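Local coordinates for ComZ (Thermus thermophilus, PDB 6QVI), which is a competence-associated pilin that probably sits at the pilus tip and acts as a DNA receptor during natural transformation, at residues Lys148-Val160 / Ser485-Ile497. Numbering follows the deposited sequence.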
loop_
_atom_site.group_PDB
_atom_site.type_symbol
_atom_site.label_atom_id
_atom_site.label_comp_id
_atom_site.label_asym_id
_atom_site.label_seq_id
_atom_site.Cartn_x
_atom_site.Cartn_y
_atom_site.Cartn_z
ATOM N N LYS A 148 -19.846 -12.824 1.958
ATOM C CA LYS A 148 -19.705 -11.808 2.997
ATOM C C LYS A 148 -18.219 -11.466 3.126
ATOM O O LYS A 148 -17.379 -12.366 3.187
ATOM C CB LYS A 148 -20.307 -12.279 4.333
ATOM C CG LYS A 148 -21.886 -12.541 4.312
ATOM C CD LYS A 148 -22.679 -11.278 3.846
ATOM C CE LYS A 148 -24.226 -11.388 3.622
ATOM N NZ LYS A 148 -25.080 -10.474 4.506
ATOM N N TRP A 149 -17.885 -10.174 3.124
ATOM C CA TRP A 149 -16.490 -9.727 3.117
ATOM C C TRP A 149 -16.062 -9.090 4.423
ATOM O O TRP A 149 -14.875 -9.076 4.722
ATOM C CB TRP A 149 -16.226 -8.714 1.975
ATOM C CG TRP A 149 -16.224 -9.323 0.591
ATOM C CD1 TRP A 149 -15.126 -9.655 -0.204
ATOM C CD2 TRP A 149 -17.377 -9.732 -0.144
ATOM N NE1 TRP A 149 -15.555 -10.212 -1.407
ATOM C CE2 TRP A 149 -16.928 -10.273 -1.387
ATOM C CE3 TRP A 149 -18.757 -9.687 0.123
ATOM C CZ2 TRP A 149 -17.823 -10.761 -2.344
ATOM C CZ3 TRP A 149 -19.636 -10.172 -0.820
ATOM C CH2 TRP A 149 -19.170 -10.705 -2.041
ATOM N N LEU A 150 -17.011 -8.545 5.159
ATOM C CA LEU A 150 -16.737 -7.948 6.442
ATOM C C LEU A 150 -17.917 -8.344 7.276
ATOM O O LEU A 150 -19.015 -7.966 6.993
ATOM C CB LEU A 150 -16.615 -6.439 6.331
ATOM C CG LEU A 150 -15.391 -5.965 5.542
ATOM C CD1 LEU A 150 -15.710 -5.731 4.085
ATOM C CD2 LEU A 150 -14.718 -4.755 6.132
ATOM N N ASN A 151 -17.695 -9.149 8.292
ATOM C CA ASN A 151 -18.780 -9.611 9.120
ATOM C C ASN A 151 -18.558 -9.290 10.542
ATOM O O ASN A 151 -17.656 -9.809 11.139
ATOM C CB ASN A 151 -18.871 -11.108 9.031
ATOM C CG ASN A 151 -19.739 -11.549 7.906
ATOM O OD1 ASN A 151 -19.941 -12.735 7.687
ATOM N ND2 ASN A 151 -20.263 -10.588 7.170
ATOM N N GLY A 152 -19.408 -8.467 11.106
ATOM C CA GLY A 152 -19.253 -8.124 12.489
ATOM C C GLY A 152 -18.730 -6.738 12.581
ATOM O O GLY A 152 -18.087 -6.262 11.697
ATOM N N GLY A 153 -18.955 -6.115 13.707
ATOM C CA GLY A 153 -18.561 -4.755 13.915
ATOM C C GLY A 153 -17.150 -4.398 13.653
ATOM O O GLY A 153 -16.251 -5.168 13.856
ATOM N N ALA A 154 -16.957 -3.154 13.281
ATOM C CA ALA A 154 -15.622 -2.706 12.967
ATOM C C ALA A 154 -15.579 -1.195 13.036
ATOM O O ALA A 154 -16.550 -0.518 12.671
ATOM C CB ALA A 154 -15.218 -3.160 11.570
ATOM N N THR A 155 -14.428 -0.685 13.391
ATOM C CA THR A 155 -14.164 0.718 13.350
ATOM C C THR A 155 -12.826 0.665 12.661
ATOM O O THR A 155 -11.882 0.183 13.214
ATOM C CB THR A 155 -14.131 1.395 14.714
ATOM O OG1 THR A 155 -12.856 1.982 14.937
ATOM C CG2 THR A 155 -14.411 0.442 15.769
ATOM N N ILE A 156 -12.757 1.202 11.460
ATOM C CA ILE A 156 -11.590 1.095 10.588
ATOM C C ILE A 156 -11.038 2.496 10.395
ATOM O O ILE A 156 -11.683 3.343 9.755
ATOM C CB ILE A 156 -11.916 0.466 9.220
ATOM C CG1 ILE A 156 -12.484 -0.944 9.323
ATOM C CG2 ILE A 156 -10.719 0.519 8.275
ATOM C CD1 ILE A 156 -13.965 -0.991 8.971
ATOM N N ARG A 157 -9.836 2.749 10.907
ATOM C CA ARG A 157 -9.227 4.058 10.693
ATOM C C ARG A 157 -8.289 3.892 9.498
ATOM O O ARG A 157 -7.126 3.491 9.623
ATOM C CB ARG A 157 -8.556 4.532 11.975
ATOM C CG ARG A 157 -9.417 4.119 13.130
ATOM C CD ARG A 157 -9.195 4.883 14.388
ATOM N NE ARG A 157 -9.797 6.186 14.225
ATOM C CZ ARG A 157 -10.426 6.820 15.198
ATOM N NH1 ARG A 157 -10.521 6.250 16.392
ATOM N NH2 ARG A 157 -10.962 8.014 14.978
ATOM N N GLY A 158 -8.828 4.191 8.316
ATOM C CA GLY A 158 -8.128 3.993 7.065
ATOM C C GLY A 158 -9.060 3.503 5.972
ATOM O O GLY A 158 -10.267 3.341 6.195
ATOM N N GLY A 159 -8.545 3.260 4.768
ATOM C CA GLY A 159 -9.418 2.861 3.692
ATOM C C GLY A 159 -9.807 1.415 3.800
ATOM O O GLY A 159 -9.202 0.649 4.554
ATOM N N VAL A 160 -10.819 1.039 3.045
ATOM C CA VAL A 160 -11.211 -0.338 2.916
ATOM C C VAL A 160 -11.485 -0.578 1.445
ATOM O O VAL A 160 -12.318 0.045 0.883
ATOM C CB VAL A 160 -12.395 -0.799 3.781
ATOM C CG1 VAL A 160 -12.747 0.150 4.876
ATOM C CG2 VAL A 160 -13.593 -1.122 2.955
ATOM N N SER A 485 -17.570 -18.124 15.210
ATOM C CA SER A 485 -18.744 -17.740 14.464
ATOM C C SER A 485 -18.622 -16.268 14.229
ATOM O O SER A 485 -18.360 -15.493 15.125
ATOM C CB SER A 485 -20.010 -18.092 15.222
ATOM O OG SER A 485 -20.351 -19.446 14.984
ATOM N N CYS A 486 -18.804 -15.910 12.980
ATOM C CA CYS A 486 -18.634 -14.553 12.541
ATOM C C CYS A 486 -19.687 -13.568 12.938
ATOM O O CYS A 486 -19.412 -12.399 13.009
ATOM C CB CYS A 486 -18.501 -14.544 11.033
ATOM S SG CYS A 486 -16.834 -14.955 10.531
ATOM N N ASN A 487 -20.909 -14.008 13.165
ATOM C CA ASN A 487 -21.914 -13.034 13.522
ATOM C C ASN A 487 -21.584 -12.357 14.834
ATOM O O ASN A 487 -21.684 -12.944 15.894
ATOM C CB ASN A 487 -23.317 -13.621 13.534
ATOM C CG ASN A 487 -24.340 -12.653 12.986
ATOM O OD1 ASN A 487 -23.997 -11.538 12.611
ATOM N ND2 ASN A 487 -25.597 -13.072 12.930
ATOM N N ALA A 488 -21.103 -11.135 14.739
ATOM C CA ALA A 488 -20.781 -10.364 15.910
ATOM C C ALA A 488 -21.408 -9.014 15.728
ATOM O O ALA A 488 -21.684 -8.572 14.612
ATOM C CB ALA A 488 -19.296 -10.234 16.074
ATOM N N SER A 489 -21.647 -8.351 16.841
ATOM C CA SER A 489 -22.280 -7.066 16.800
ATOM C C SER A 489 -21.441 -6.053 17.505
ATOM O O SER A 489 -21.711 -4.877 17.395
ATOM C CB SER A 489 -23.661 -7.151 17.404
ATOM O OG SER A 489 -24.305 -8.314 16.938
ATOM N N GLN A 490 -20.452 -6.480 18.278
ATOM C CA GLN A 490 -19.586 -5.455 18.831
ATOM C C GLN A 490 -18.460 -5.215 17.868
ATOM O O GLN A 490 -18.293 -5.894 16.897
ATOM C CB GLN A 490 -19.124 -5.600 20.273
ATOM C CG GLN A 490 -20.175 -5.302 21.307
ATOM C CD GLN A 490 -19.766 -5.765 22.684
ATOM O OE1 GLN A 490 -20.060 -6.889 23.070
ATOM N NE2 GLN A 490 -19.076 -4.910 23.426
ATOM N N LYS A 491 -17.588 -4.341 18.259
ATOM C CA LYS A 491 -16.651 -3.774 17.309
ATOM C C LYS A 491 -15.224 -4.169 17.651
ATOM O O LYS A 491 -14.789 -4.030 18.802
ATOM C CB LYS A 491 -16.794 -2.244 17.319
ATOM C CG LYS A 491 -18.218 -1.794 16.948
ATOM C CD LYS A 491 -18.411 -0.268 16.921
ATOM C CE LYS A 491 -19.738 0.157 16.266
ATOM N NZ LYS A 491 -19.815 1.643 16.095
ATOM N N ALA A 492 -14.507 -4.653 16.646
ATOM C CA ALA A 492 -13.058 -4.679 16.628
ATOM C C ALA A 492 -12.572 -3.507 15.786
ATOM O O ALA A 492 -13.352 -2.879 15.074
ATOM C CB ALA A 492 -12.544 -6.000 16.073
ATOM N N GLU A 493 -11.280 -3.181 15.886
ATOM C CA GLU A 493 -10.784 -1.988 15.211
ATOM C C GLU A 493 -9.459 -2.239 14.500
ATOM O O GLU A 493 -8.597 -2.968 14.991
ATOM C CB GLU A 493 -10.699 -0.804 16.208
ATOM C CG GLU A 493 -9.718 0.309 15.803
ATOM C CD GLU A 493 -9.784 1.550 16.689
ATOM O OE1 GLU A 493 -10.651 1.639 17.586
ATOM O OE2 GLU A 493 -9.003 2.483 16.428
ATOM N N VAL A 494 -9.291 -1.614 13.339
ATOM C CA VAL A 494 -8.057 -1.707 12.580
ATOM C C VAL A 494 -7.565 -0.294 12.333
ATOM O O VAL A 494 -8.326 0.564 11.872
ATOM C CB VAL A 494 -8.213 -2.456 11.238
ATOM C CG1 VAL A 494 -6.832 -2.620 10.566
ATOM C CG2 VAL A 494 -8.915 -3.816 11.403
ATOM N N VAL A 495 -6.289 -0.059 12.594
ATOM C CA VAL A 495 -5.735 1.270 12.468
ATOM C C VAL A 495 -4.667 1.222 11.398
ATOM O O VAL A 495 -3.626 0.574 11.570
ATOM C CB VAL A 495 -5.177 1.768 13.800
ATOM C CG1 VAL A 495 -4.529 3.137 13.643
ATOM C CG2 VAL A 495 -6.324 1.819 14.812
ATOM N N TYR A 496 -4.935 1.874 10.276
ATOM C CA TYR A 496 -3.985 1.818 9.188
ATOM C C TYR A 496 -2.804 2.711 9.514
ATOM O O TYR A 496 -2.964 3.914 9.737
ATOM C CB TYR A 496 -4.642 2.209 7.876
ATOM C CG TYR A 496 -3.627 2.377 6.773
ATOM C CD1 TYR A 496 -3.755 3.385 5.847
ATOM C CD2 TYR A 496 -2.591 1.464 6.604
ATOM C CE1 TYR A 496 -2.852 3.524 4.835
ATOM C CE2 TYR A 496 -1.664 1.608 5.580
ATOM C CZ TYR A 496 -1.807 2.637 4.700
ATOM O OH TYR A 496 -0.894 2.793 3.679
ATOM N N ILE A 497 -1.612 2.131 9.510
ATOM C CA ILE A 497 -0.383 2.876 9.702
ATOM C C ILE A 497 0.491 2.636 8.480
ATOM O O ILE A 497 1.004 1.530 8.276
ATOM C CB ILE A 497 0.345 2.456 10.979
ATOM C CG1 ILE A 497 -0.511 2.739 12.196
ATOM C CG2 ILE A 497 1.673 3.174 11.106
ATOM C CD1 ILE A 497 0.215 2.474 13.513
#
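R157 is bonded on both sides: Y496 N gives its hydrogen to R157 O and R157 N gives its own to V494 O, both at 2.8 Å. Toward the N-terminal ends the ladder continues through V494 N to T155 O and T155 N to A492 O (3.0 Å), then fades to a weak bond from A492 N to G153 O, an oxygen that T477 OG1 also bonds. T155 and R157 each bond the residues on either side of their partners, E493 and V495, the pattern of parallel strands, here inclined by 25°.

On the face carrying T155, R157 and E493, the E493 chain is stretched out with CG anti to the backbone N (chi1 157°), which lays it past T155 and brings OE2 to 3.2 Å from R157 CD. The carboxylate and guanidinium planes are 56° apart, and NH1 stays 4.1 Å from OE2, too far for a salt bridge. Both ends have other partners: R157 NE bonds R185 O, and E493 OE2 bonds Y191 OH. Next along, K491 CB meets T155 CG2 at 3.9 Å, the two side chains crossing roughly at right angles.

A154, I156, A492 and V494 point to the other face, where I156 packs on F180 and V494 on F475. Ahead of strands 153-157 and 491-496, N151 CB rests 4.0 Å from C486 CB, whose sulfur is tied to C476.

Strand 153-157 also pairs with 180-187, and 491-496 with 465-467, in keeping with the stacked parallel strands of this protein's beta-solenoid domain. With four firm backbone bonds and no salt bridge between these segments, main-chain bonding carries most of the polar contact, the nearby opposite charges probably adding a modest attraction.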